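Local coordinates for uncharacterized protein (Legionella longbeachae NSW150, PDB 4JZA) that probably acts as a phosphoinositide phosphatase, hydrolysing the 3-phosphate of phosphatidylinositol 3-phosphate, an activity thought to alter host lipid metabolism during infection, at residues A370-S375 with H563-I568; Q485-T490 with S533-I538; Q509-S514 with P578-L583. All blocks are in the same frame, centred on the assembly; numbering follows the deposited sequence.

Contact 1 (A370-S375 with H563-I568)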
loop_
_atom_site.group_PDB
_atom_site.type_symbol
_atom_site.label_atom_id
_atom_site.label_comp_id
_atom_site.label_asym_id
_atom_site.label_seq_id
_atom_site.Cartn_x
_atom_site.Cartn_y
_atom_site.Cartn_z
ATOM N N ALA A 370 -10.549 -16.144 25.095
ATOM C CA ALA A 370 -10.855 -16.679 23.747
ATOM C C ALA A 370 -10.144 -15.841 22.629
ATOM O O ALA A 370 -9.547 -14.766 22.873
ATOM C CB ALA A 370 -12.367 -16.668 23.496
ATOM N N LYS A 371 -10.224 -16.389 21.420
ATOM C CA LYS A 371 -9.820 -15.733 20.195
ATOM C C LYS A 371 -10.644 -14.487 19.941
ATOM O O LYS A 371 -11.862 -14.525 20.073
ATOM C CB LYS A 371 -9.847 -16.710 19.024
ATOM C CG LYS A 371 -8.634 -17.612 19.116
ATOM C CD LYS A 371 -8.596 -18.751 18.129
ATOM C CE LYS A 371 -7.474 -19.699 18.554
ATOM N NZ LYS A 371 -6.858 -20.403 17.387
ATOM N N ARG A 372 -9.947 -13.362 19.699
ATOM C CA ARG A 372 -10.567 -12.101 19.339
ATOM C C ARG A 372 -10.008 -11.776 17.957
ATOM O O ARG A 372 -8.795 -11.754 17.744
ATOM C CB ARG A 372 -10.252 -11.006 20.359
ATOM C CG ARG A 372 -10.918 -11.251 21.716
ATOM C CD ARG A 372 -9.922 -11.272 22.862
ATOM N NE ARG A 372 -9.367 -9.959 23.078
ATOM C CZ ARG A 372 -8.205 -9.711 23.670
ATOM N NH1 ARG A 372 -7.442 -10.682 24.142
ATOM N NH2 ARG A 372 -7.809 -8.453 23.802
ATOM N N TYR A 373 -10.903 -11.535 17.013
ATOM C CA TYR A 373 -10.539 -11.411 15.612
ATOM C C TYR A 373 -10.372 -9.974 15.139
ATOM O O TYR A 373 -11.128 -9.097 15.507
ATOM C CB TYR A 373 -11.538 -12.175 14.742
ATOM C CG TYR A 373 -11.628 -13.641 15.095
ATOM C CD1 TYR A 373 -12.393 -14.066 16.164
ATOM C CD2 TYR A 373 -10.939 -14.593 14.373
ATOM C CE1 TYR A 373 -12.472 -15.397 16.497
ATOM C CE2 TYR A 373 -11.016 -15.927 14.704
ATOM C CZ TYR A 373 -11.783 -16.320 15.770
ATOM O OH TYR A 373 -11.870 -17.642 16.110
ATOM N N ARG A 374 -9.341 -9.750 14.338
ATOM C CA ARG A 374 -8.974 -8.423 13.881
ATOM C C ARG A 374 -8.755 -8.407 12.381
ATOM O O ARG A 374 -8.338 -9.391 11.803
ATOM C CB ARG A 374 -7.686 -7.992 14.571
ATOM C CG ARG A 374 -6.619 -9.067 14.561
ATOM C CD ARG A 374 -5.415 -8.678 15.380
ATOM N NE ARG A 374 -5.054 -7.288 15.174
ATOM C CZ ARG A 374 -3.942 -6.739 15.632
ATOM N NH1 ARG A 374 -3.083 -7.462 16.315
ATOM N NH2 ARG A 374 -3.692 -5.468 15.409
ATOM N N SER A 375 -9.050 -7.282 11.754
ATOM C CA SER A 375 -8.816 -7.092 10.334
ATOM C C SER A 375 -8.789 -5.608 10.008
ATOM O O SER A 375 -9.099 -4.785 10.844
ATOM C CB SER A 375 -9.872 -7.812 9.497
ATOM O OG SER A 375 -10.987 -6.982 9.242
ATOM N N HIS A 563 -5.081 -2.844 25.741
ATOM C CA HIS A 563 -5.839 -2.353 26.873
ATOM C C HIS A 563 -6.700 -3.476 27.417
ATOM O O HIS A 563 -6.711 -3.737 28.634
ATOM C CB HIS A 563 -6.679 -1.168 26.480
ATOM C CG HIS A 563 -7.250 -0.404 27.629
ATOM N ND1 HIS A 563 -8.533 -0.610 28.087
ATOM C CD2 HIS A 563 -6.759 0.636 28.341
ATOM C CE1 HIS A 563 -8.788 0.238 29.065
ATOM N NE2 HIS A 563 -7.723 0.992 29.255
ATOM N N THR A 564 -7.376 -4.184 26.531
ATOM C CA THR A 564 -8.210 -5.273 26.970
ATOM C C THR A 564 -7.321 -6.377 27.527
ATOM O O THR A 564 -7.550 -6.866 28.623
ATOM C CB THR A 564 -9.133 -5.724 25.833
ATOM O OG1 THR A 564 -9.969 -4.629 25.437
ATOM C CG2 THR A 564 -10.009 -6.865 26.247
ATOM N N ASP A 565 -6.264 -6.760 26.848
ATOM C CA ASP A 565 -5.339 -7.699 27.506
ATOM C C ASP A 565 -4.990 -7.234 28.950
ATOM O O ASP A 565 -5.006 -8.014 29.893
ATOM C CB ASP A 565 -4.048 -7.899 26.696
ATOM C CG ASP A 565 -4.231 -8.823 25.481
ATOM O OD1 ASP A 565 -5.217 -9.621 25.483
ATOM O OD2 ASP A 565 -3.370 -8.768 24.534
ATOM N N ALA A 566 -4.681 -5.965 29.124
ATOM C CA ALA A 566 -4.277 -5.491 30.428
ATOM C C ALA A 566 -5.386 -5.645 31.470
ATOM O O ALA A 566 -5.099 -5.892 32.631
ATOM C CB ALA A 566 -3.854 -4.037 30.351
HETATM N N MSE A 567 -6.645 -5.458 31.084
HETATM C CA MSE A 567 -7.754 -5.614 32.027
HETATM C C MSE A 567 -7.853 -7.069 32.449
HETATM O O MSE A 567 -8.042 -7.383 33.629
HETATM C CB MSE A 567 -9.042 -5.127 31.400
HETATM C CG MSE A 567 -9.010 -3.606 31.330
HETATM SE SE MSE A 567 -10.725 -2.935 30.641
HETATM C CE MSE A 567 -11.805 -3.383 32.231
ATOM N N ILE A 568 -7.717 -7.973 31.488
ATOM C CA ILE A 568 -7.745 -9.406 31.763
ATOM C C ILE A 568 -6.567 -9.760 32.691
ATOM O O ILE A 568 -6.764 -10.449 33.664
ATOM C CB ILE A 568 -7.768 -10.223 30.439
ATOM C CG1 ILE A 568 -9.106 -10.003 29.734
ATOM C CG2 ILE A 568 -7.556 -11.721 30.651
ATOM C CD1 ILE A 568 -9.074 -10.431 28.288
#
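In R372 and D565 alike, CG lies anti to the carbonyl carbon; two further bends in the arginine, at chi2 (124°) and chi3, carry its guanidinium to the carboxylate on helix 556-574. NH1 donates to D565 OD1 over 2.8 Å and nearly straight (164°), with the oxygen close to the guanidinium plane and reached on its syn side but somewhat out of the carboxylate plane. NH2 adds a weak, more bent bond of 3.3 Å to the same OD1. The guanidinium therefore straddles one oxygen, its plane turned 84° from that of the carboxylate, in place of the coplanar two-oxygen pairing. S369 OG, also bonded to NH1, steadies the group further. T564 slides past in the opposite direction, its CB 3.7 Å from R372 NH2, while its hydroxyl turns to S533 and E560. H354 and L356 of strand 352-359 and L599 of helix 587-602 pack against D565, so the ion pair is buried. Strand 365-374 lies beside strand 545-549 in the mixed sheet, and helix 556-574 begins at the arginine of a CX5R sequence; the salt bridge thus ties sheet to helix next to the probable phosphate-binding loop of a cysteine-dependent phosphatase fold.

Contact 2 (Q485-T490 with S533-I538)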
loop_
_atom_site.group_PDB
_atom_site.type_symbol
_atom_site.label_atom_id
_atom_site.label_comp_id
_atom_site.label_asym_id
_atom_site.label_seq_id
_atom_site.Cartn_x
_atom_site.Cartn_y
_atom_site.Cartn_z
ATOM N N GLN A 485 -26.855 1.820 23.753
ATOM C CA GLN A 485 -28.138 1.363 24.275
ATOM C C GLN A 485 -28.495 -0.026 23.757
ATOM O O GLN A 485 -28.860 -0.871 24.567
ATOM C CB GLN A 485 -29.298 2.340 23.999
ATOM C CG GLN A 485 -29.073 3.803 24.424
ATOM C CD GLN A 485 -28.486 3.968 25.823
ATOM O OE1 GLN A 485 -28.717 3.145 26.706
ATOM N NE2 GLN A 485 -27.752 5.054 26.037
ATOM N N SER A 486 -28.391 -0.289 22.452
ATOM C CA SER A 486 -28.799 -1.614 21.978
ATOM C C SER A 486 -27.904 -2.628 22.622
ATOM O O SER A 486 -28.378 -3.727 22.942
ATOM C CB SER A 486 -28.702 -1.860 20.470
ATOM O OG SER A 486 -28.660 -0.683 19.722
ATOM N N LEU A 487 -26.620 -2.286 22.803
ATOM C CA LEU A 487 -25.729 -3.248 23.418
ATOM C C LEU A 487 -26.148 -3.513 24.881
ATOM O O LEU A 487 -26.281 -4.681 25.266
ATOM C CB LEU A 487 -24.272 -2.851 23.307
ATOM C CG LEU A 487 -23.267 -4.017 23.393
ATOM C CD1 LEU A 487 -21.842 -3.538 23.386
ATOM C CD2 LEU A 487 -23.411 -4.833 24.647
ATOM N N LEU A 488 -26.373 -2.467 25.683
ATOM C CA LEU A 488 -26.910 -2.665 27.053
ATOM C C LEU A 488 -28.235 -3.446 27.095
ATOM O O LEU A 488 -28.414 -4.375 27.880
ATOM C CB LEU A 488 -27.128 -1.326 27.757
ATOM C CG LEU A 488 -25.900 -0.858 28.503
ATOM C CD1 LEU A 488 -26.031 0.606 28.868
ATOM C CD2 LEU A 488 -25.665 -1.711 29.734
ATOM N N VAL A 489 -29.168 -3.060 26.247
ATOM C CA VAL A 489 -30.421 -3.744 26.211
ATOM C C VAL A 489 -30.207 -5.219 25.872
ATOM O O VAL A 489 -30.668 -6.082 26.608
ATOM C CB VAL A 489 -31.395 -3.032 25.261
ATOM C CG1 VAL A 489 -32.587 -3.940 24.936
ATOM C CG2 VAL A 489 -31.819 -1.713 25.898
ATOM N N THR A 490 -29.485 -5.503 24.796
ATOM C CA THR A 490 -29.229 -6.893 24.376
ATOM C C THR A 490 -28.479 -7.691 25.442
ATOM O O THR A 490 -28.755 -8.889 25.676
ATOM C CB THR A 490 -28.412 -6.968 23.081
ATOM O OG1 THR A 490 -28.975 -6.104 22.088
ATOM C CG2 THR A 490 -28.401 -8.360 22.528
ATOM N N SER A 533 -13.068 -1.666 25.535
ATOM C CA SER A 533 -12.654 -2.894 26.223
ATOM C C SER A 533 -13.843 -3.559 26.872
ATOM O O SER A 533 -13.946 -4.782 26.841
ATOM C CB SER A 533 -11.555 -2.643 27.266
ATOM O OG SER A 533 -10.269 -2.494 26.685
ATOM N N LEU A 534 -14.746 -2.772 27.456
ATOM C CA LEU A 534 -15.903 -3.358 28.191
ATOM C C LEU A 534 -16.857 -4.062 27.214
ATOM O O LEU A 534 -17.210 -5.191 27.443
ATOM C CB LEU A 534 -16.629 -2.313 29.063
ATOM C CG LEU A 534 -15.810 -1.879 30.287
ATOM C CD1 LEU A 534 -16.418 -0.644 30.902
ATOM C CD2 LEU A 534 -15.663 -2.960 31.343
ATOM N N GLU A 535 -17.172 -3.423 26.088
ATOM C CA GLU A 535 -17.908 -4.059 25.029
ATOM C C GLU A 535 -17.313 -5.404 24.675
ATOM O O GLU A 535 -18.064 -6.359 24.494
ATOM C CB GLU A 535 -17.925 -3.200 23.790
ATOM C CG GLU A 535 -18.724 -1.936 23.978
ATOM C CD GLU A 535 -18.654 -0.972 22.791
ATOM O OE1 GLU A 535 -18.024 -1.261 21.720
ATOM O OE2 GLU A 535 -19.252 0.113 22.953
ATOM N N GLN A 536 -15.986 -5.499 24.577
ATOM C CA GLN A 536 -15.366 -6.773 24.186
ATOM C C GLN A 536 -15.478 -7.736 25.317
ATOM O O GLN A 536 -15.651 -8.922 25.098
ATOM C CB GLN A 536 -13.891 -6.652 23.839
ATOM C CG GLN A 536 -13.601 -5.802 22.633
ATOM C CD GLN A 536 -13.809 -6.511 21.355
ATOM O OE1 GLN A 536 -14.047 -7.717 21.345
ATOM N NE2 GLN A 536 -13.725 -5.773 20.244
ATOM N N LEU A 537 -15.325 -7.245 26.531
ATOM C CA LEU A 537 -15.372 -8.131 27.689
ATOM C C LEU A 537 -16.797 -8.650 27.881
ATOM O O LEU A 537 -16.999 -9.809 28.221
ATOM C CB LEU A 537 -14.869 -7.424 28.931
ATOM C CG LEU A 537 -13.336 -7.244 28.987
ATOM C CD1 LEU A 537 -13.021 -6.319 30.143
ATOM C CD2 LEU A 537 -12.485 -8.522 29.106
ATOM N N ILE A 538 -17.784 -7.810 27.608
ATOM C CA ILE A 538 -19.157 -8.235 27.643
ATOM C C ILE A 538 -19.405 -9.363 26.663
ATOM O O ILE A 538 -19.871 -10.428 27.055
ATOM C CB ILE A 538 -20.106 -7.049 27.405
ATOM C CG1 ILE A 538 -20.103 -6.151 28.650
ATOM C CG2 ILE A 538 -21.537 -7.508 27.163
ATOM C CD1 ILE A 538 -20.537 -4.716 28.372
#
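L487 of helix 482-492 points at helix 524-542 and meets it with its two methyls. Its CB starts toward the partner helix, and CG, roughly anti to the backbone N (chi1 -156°), continues outward and divides the contact between its branches. CD1 prolongs the extended chain (chi2 -175°) and lies against the methylenes of E535, 3.6 Å from its CG, with CB and the carboxylate carbon CD slightly farther. CD2 turns to I538 one helical turn further on, reaching its CG2 at 4.1 Å. L487 thus lies obliquely across both side chains. Helices 482-492 and 524-542 here pack beside strand 462-465, an outermost strand of the large mixed sheet in this alpha/beta domain, and N464 of that strand touches both L487 and E535. Beyond its methylenes the glutamate turns polar: Y508 bonds OE2, while Q415 and H466 bond OE1, three bonds that would hold the buried carboxylate in place, with its methylenes against the leucine. One turn on from S486, within helix 482-492, T490 OG1 donates to S486 O over 2.6 Å, from above the carbonyl plane. T490 N reaches the same oxygen from the opposite face, giving S486 O two grips within one helical turn. L534 faces L504 and Y508 of helix 501-513.

Contact 3 (Q509-S514 with P578-L583); sequences QSVLES and PVFDEL
V511 and F580 make the apolar part of this contact, at the place where the two backbones come nearest. The CG2 branch of V511 lies 3.6 Å from F580 CB, and the two side chains cross each other obliquely. F580 CG is anti to its own backbone N (chi1 -179°), which sends the ring past the valine toward the end of helix 501-513. There the ring meets S514: CE2 is 3.7 Å and CD2 4.2 Å from OG, with the hydroxyl set obliquely to the ring.

The hydrogen bonds lie within each side and none joins the two segments. S514 OG, in the crowded position between its backbone N and carbonyl carbon, folds back and donates to V511 O over 2.7 Å, in the carbonyl plane and on a lone pair. S514 N bonds S510 O, with a longer, weak link to V511 O. R527 of helix 524-542 also binds this helix end, through V511 O and L512 O, and its side chain touches both S514 and F580. On the loop side, D581 centres an inverse gamma turn just after the phenylalanine, and E582 bonds N588.

With its proton given to V511 O, the hydroxyl has none for the ring, and their approach is at most a weak contact. Between the segments the join is packing, while V511 O is taken by S514 OG and R527, and L512 O by R527.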
loop_
_atom_site.group_PDB
_atom_site.type_symbol
_atom_site.label_atom_id
_atom_site.label_comp_id
_atom_site.label_asym_id
_atom_site.label_seq_id
_atom_site.Cartn_x
_atom_site.Cartn_y
_atom_site.Cartn_z
ATOM N N GLN A 509 -22.214 1.092 31.812
ATOM C CA GLN A 509 -23.197 2.153 31.985
ATOM C C GLN A 509 -22.517 3.372 32.583
ATOM O O GLN A 509 -22.723 4.503 32.144
ATOM C CB GLN A 509 -24.273 1.666 32.923
ATOM C CG GLN A 509 -25.382 2.655 33.207
ATOM C CD GLN A 509 -26.596 2.353 32.367
ATOM O OE1 GLN A 509 -27.267 1.316 32.573
ATOM N NE2 GLN A 509 -26.885 3.238 31.394
ATOM N N SER A 510 -21.709 3.131 33.610
ATOM C CA SER A 510 -21.049 4.213 34.359
ATOM C C SER A 510 -20.036 5.027 33.541
ATOM O O SER A 510 -19.988 6.242 33.576
ATOM C CB SER A 510 -20.340 3.611 35.569
ATOM O OG SER A 510 -19.626 4.608 36.272
ATOM N N VAL A 511 -19.196 4.331 32.813
ATOM C CA VAL A 511 -18.229 4.972 31.953
ATOM C C VAL A 511 -18.943 5.754 30.836
ATOM O O VAL A 511 -18.635 6.897 30.571
ATOM C CB VAL A 511 -17.249 3.914 31.409
ATOM C CG1 VAL A 511 -16.324 4.539 30.419
ATOM C CG2 VAL A 511 -16.445 3.316 32.564
ATOM N N LEU A 512 -19.917 5.150 30.197
ATOM C CA LEU A 512 -20.733 5.849 29.213
ATOM C C LEU A 512 -21.282 7.167 29.756
ATOM O O LEU A 512 -21.207 8.186 29.081
ATOM C CB LEU A 512 -21.914 4.981 28.826
ATOM C CG LEU A 512 -22.293 4.955 27.367
ATOM C CD1 LEU A 512 -21.957 3.575 26.849
ATOM C CD2 LEU A 512 -23.782 5.191 27.214
ATOM N N GLU A 513 -21.830 7.143 30.984
ATOM C CA GLU A 513 -22.469 8.334 31.592
ATOM C C GLU A 513 -21.482 9.395 32.099
ATOM O O GLU A 513 -21.820 10.584 32.181
ATOM C CB GLU A 513 -23.439 7.936 32.716
ATOM C CG GLU A 513 -24.795 7.434 32.221
ATOM C CD GLU A 513 -25.731 7.037 33.366
ATOM O OE1 GLU A 513 -25.563 7.563 34.491
ATOM O OE2 GLU A 513 -26.622 6.180 33.147
ATOM N N SER A 514 -20.255 8.958 32.392
ATOM C CA SER A 514 -19.211 9.804 32.953
ATOM C C SER A 514 -18.929 11.056 32.145
ATOM O O SER A 514 -18.357 12.001 32.677
ATOM C CB SER A 514 -17.920 9.026 33.076
ATOM O OG SER A 514 -17.355 8.897 31.793
ATOM N N PRO A 578 -10.080 -3.655 36.750
ATOM C CA PRO A 578 -9.737 -2.275 37.048
ATOM C C PRO A 578 -10.853 -1.405 36.506
ATOM O O PRO A 578 -11.630 -1.870 35.684
ATOM C CB PRO A 578 -8.461 -2.067 36.254
ATOM C CG PRO A 578 -8.638 -2.898 35.036
ATOM C CD PRO A 578 -9.412 -4.110 35.501
ATOM N N VAL A 579 -10.932 -0.150 36.932
ATOM C CA VAL A 579 -12.066 0.705 36.539
ATOM C C VAL A 579 -11.634 2.068 36.100
ATOM O O VAL A 579 -10.584 2.567 36.506
ATOM C CB VAL A 579 -13.136 0.855 37.668
ATOM C CG1 VAL A 579 -13.776 -0.516 37.978
ATOM C CG2 VAL A 579 -12.523 1.479 38.930
ATOM N N PHE A 580 -12.443 2.645 35.215
ATOM C CA PHE A 580 -12.163 3.962 34.704
ATOM C C PHE A 580 -11.960 5.030 35.774
ATOM O O PHE A 580 -11.044 5.836 35.688
ATOM C CB PHE A 580 -13.294 4.410 33.785
ATOM C CG PHE A 580 -13.072 5.774 33.172
ATOM C CD1 PHE A 580 -11.841 6.097 32.562
ATOM C CD2 PHE A 580 -14.078 6.746 33.235
ATOM C CE1 PHE A 580 -11.642 7.341 32.028
ATOM C CE2 PHE A 580 -13.886 7.986 32.691
ATOM C CZ PHE A 580 -12.671 8.289 32.085
ATOM N N ASP A 581 -12.838 5.034 36.758
ATOM C CA ASP A 581 -12.946 6.107 37.704
ATOM C C ASP A 581 -11.991 5.852 38.867
ATOM O O ASP A 581 -12.359 5.264 39.861
ATOM C CB ASP A 581 -14.398 6.191 38.169
ATOM C CG ASP A 581 -14.621 7.231 39.263
ATOM O OD1 ASP A 581 -14.107 8.362 39.177
ATOM O OD2 ASP A 581 -15.341 6.885 40.221
ATOM N N GLU A 582 -10.765 6.322 38.735
ATOM C CA GLU A 582 -9.718 5.970 39.662
ATOM C C GLU A 582 -8.810 7.209 39.668
ATOM O O GLU A 582 -8.705 7.868 38.646
ATOM C CB GLU A 582 -9.047 4.682 39.133
ATOM C CG GLU A 582 -8.346 3.790 40.151
ATOM C CD GLU A 582 -9.294 3.072 41.105
ATOM O OE1 GLU A 582 -8.907 2.043 41.678
ATOM O OE2 GLU A 582 -10.428 3.517 41.311
ATOM N N LEU A 583 -8.236 7.604 40.802
ATOM C CA LEU A 583 -7.331 8.758 40.752
ATOM C C LEU A 583 -5.974 8.208 40.342
ATOM O O LEU A 583 -5.681 7.072 40.656
ATOM C CB LEU A 583 -7.251 9.532 42.072
ATOM C CG LEU A 583 -8.547 9.838 42.844
ATOM C CD1 LEU A 583 -8.227 10.917 43.881
ATOM C CD2 LEU A 583 -9.734 10.223 41.949
#

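How the contacts relate
From the N terminus, the chain leaves strand 365-374 of the mixed sheet and comes back against that strand with helix 556-574, where contact 1 closes the longest loop. Inside it, helix 482-492 meets helix 524-542 at contact 2, nested in that loop. Contact 3 begins on the intervening helix 501-513 and ends in the loop after helix 556-574, so it crosses both others. Helix 524-542 is the shared centre: S533 bonds H563 of contact 1, L537 packs on I568, and L534 touches V511 of contact 3. M567 meets P578, bringing contacts 1 and 3 together. Contact 1 joins sheet to helix, contact 2 helix to helix, and contact 3 helix to loop.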